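Local coordinates for protein tail lysozyme, putative (Geobacter sulfurreducens, PDB 2IA7) that is of unknown function but, as a putative tail lysozyme of the gp25-like baseplate wedge family, probably forms part of a phage-tail-like baseplate, at residues R39-T44 with P53-G58. Residues are numbered along the deposited sequence; the frame is centred on the assembly and turned at random. Where two conformers were deposited one is given.
Sequences RIILGT and PDFGCG
The C-terminal end of helix 30-42 in this gp25-like domain is met by the loop that leads on to helix 69-86, and the contact combines one backbone bond with packing around the Phe-55 ring and the Cys-57 side chain. Cys-57 N donates to Thr-44 O at 2.9 Å. The N-H points well at the oxygen (158°) and approaches almost along the C=O axis (175°). Gly-56 lets the loop come this close: its CA lies 3.1 Å from Thr-44 O, where a side-chain carbon would collide with that same oxygen and, at this backbone conformation, also press on the preceding carbonyl O. Phe-55 CG is anti to its backbone N (chi1 -179°), which brings the far end of the ring, CZ, to Ile-40 and Ile-41. CZ is 3.7 Å from Ile-41 CG1, the two side chains crossing at about a right angle, while Ile-40 CG2 and Thr-44 CG2 both sit at the ring edge near its plane, the latter 3.8 Å from Phe-55 CD2. Thr-44 is held in rotation by OG1, which bonds Ile-40 O at 2.7 Å from above the carbonyl plane. Further along the loop, Cys-57 SG, anti to its backbone N, packs on Leu-42 CD2 at 4.0 Å. Trp-86 meets the Phe-55 ring edge-to-face, Arg-49 adds a cation-pi contact, and His-60 NE2 bonds Leu-42 O. The arrangement is a loop returning against the C-terminal end of helix 30-42, beside helix 69-86, in the gp25-like domain.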
loop_
_atom_site.group_PDB
_atom_site.type_symbol
_atom_site.label_atom_id
_atom_site.label_comp_id
_atom_site.label_asym_id
_atom_site.label_seq_id
_atom_site.Cartn_x
_atom_site.Cartn_y
_atom_site.Cartn_z
ATOM N N ARG A 39 3.384 3.361 3.901
ATOM C CA ARG A 39 4.251 3.502 2.742
ATOM C C ARG A 39 5.384 2.508 2.734
ATOM O O ARG A 39 5.800 2.038 1.682
ATOM C CB ARG A 39 4.772 4.935 2.625
ATOM C CG ARG A 39 3.677 5.971 2.379
ATOM C CD ARG A 39 4.207 7.385 2.183
ATOM N NE ARG A 39 4.926 7.996 3.308
ATOM C CZ ARG A 39 4.414 8.816 4.235
ATOM N NH1 ARG A 39 3.172 9.271 4.181
ATOM N NH2 ARG A 39 5.242 9.316 5.142
ATOM N N ILE A 40 5.967 2.249 3.907
ATOM C CA ILE A 40 7.027 1.233 4.041
ATOM C C ILE A 40 6.533 -0.128 3.655
ATOM O O ILE A 40 7.167 -0.826 2.875
ATOM C CB ILE A 40 7.617 1.203 5.453
ATOM C CG1 ILE A 40 8.389 2.495 5.746
ATOM C CG2 ILE A 40 8.531 0.041 5.663
ATOM C CD1 ILE A 40 8.654 2.713 7.229
ATOM N N ILE A 41 5.391 -0.510 4.184
ATOM C CA ILE A 41 4.850 -1.827 3.907
ATOM C C ILE A 41 4.584 -2.066 2.435
ATOM O O ILE A 41 4.993 -3.068 1.875
ATOM C CB ILE A 41 3.541 -2.068 4.706
ATOM C CG1 ILE A 41 3.834 -2.070 6.196
ATOM C CG2 ILE A 41 2.840 -3.375 4.261
ATOM C CD1 ILE A 41 2.649 -1.714 7.042
ATOM N N LEU A 42 3.930 -1.093 1.777
ATOM C CA LEU A 42 3.528 -1.252 0.359
ATOM C C LEU A 42 4.786 -1.195 -0.545
ATOM O O LEU A 42 4.822 -1.802 -1.605
ATOM C CB LEU A 42 2.470 -0.256 -0.054
ATOM C CG LEU A 42 1.165 -0.298 0.745
ATOM C CD1 LEU A 42 0.147 0.701 0.210
ATOM C CD2 LEU A 42 0.639 -1.760 0.777
ATOM N N GLY A 43 5.798 -0.452 -0.101
ATOM C CA GLY A 43 7.027 -0.302 -0.892
ATOM C C GLY A 43 8.085 -1.367 -0.693
ATOM O O GLY A 43 9.174 -1.269 -1.288
ATOM N N THR A 44 7.807 -2.369 0.128
ATOM C CA THR A 44 8.746 -3.424 0.419
ATOM C C THR A 44 8.256 -4.746 -0.161
ATOM O O THR A 44 7.149 -5.213 0.090
ATOM C CB THR A 44 8.999 -3.592 1.954
ATOM O OG1 THR A 44 9.400 -2.332 2.501
ATOM C CG2 THR A 44 10.082 -4.645 2.254
ATOM N N PRO A 53 12.089 -11.796 6.142
ATOM C CA PRO A 53 11.747 -12.091 4.747
ATOM C C PRO A 53 10.251 -12.149 4.436
ATOM O O PRO A 53 9.874 -12.051 3.276
ATOM C CB PRO A 53 12.416 -13.453 4.507
ATOM C CG PRO A 53 12.484 -14.060 5.888
ATOM C CD PRO A 53 12.812 -12.913 6.780
ATOM N N ASP A 54 9.406 -12.294 5.458
ATOM C CA ASP A 54 7.947 -12.277 5.281
ATOM C C ASP A 54 7.353 -10.863 5.198
ATOM O O ASP A 54 6.223 -10.683 4.779
ATOM C CB ASP A 54 7.263 -13.018 6.433
ATOM C CG ASP A 54 7.420 -14.525 6.349
ATOM O OD1 ASP A 54 8.329 -15.013 5.631
ATOM O OD2 ASP A 54 6.621 -15.223 7.013
ATOM N N PHE A 55 8.107 -9.858 5.614
ATOM C CA PHE A 55 7.613 -8.504 5.634
ATOM C C PHE A 55 7.514 -7.890 4.255
ATOM O O PHE A 55 8.465 -7.955 3.485
ATOM C CB PHE A 55 8.511 -7.628 6.489
ATOM C CG PHE A 55 8.043 -6.199 6.585
ATOM C CD1 PHE A 55 7.149 -5.784 7.543
ATOM C CD2 PHE A 55 8.541 -5.243 5.695
ATOM C CE1 PHE A 55 6.705 -4.473 7.565
ATOM C CE2 PHE A 55 8.115 -3.906 5.747
ATOM C CZ PHE A 55 7.202 -3.535 6.678
ATOM N N GLY A 56 6.394 -7.216 3.986
ATOM C CA GLY A 56 6.153 -6.526 2.739
ATOM C C GLY A 56 4.791 -6.805 2.144
ATOM O O GLY A 56 3.856 -7.287 2.815
ATOM N N CYS A 57 4.673 -6.473 0.862
ATOM C CA CYS A 57 3.427 -6.536 0.129
ATOM C C CYS A 57 3.571 -7.459 -1.098
ATOM O O CYS A 57 4.543 -7.357 -1.866
ATOM C CB CYS A 57 3.008 -5.140 -0.309
ATOM S SG CYS A 57 1.500 -5.069 -1.255
ATOM N N GLY A 58 2.627 -8.369 -1.269
ATOM C CA GLY A 58 2.712 -9.349 -2.321
ATOM C C GLY A 58 2.621 -8.816 -3.730
ATOM O O GLY A 58 2.924 -9.538 -4.668
#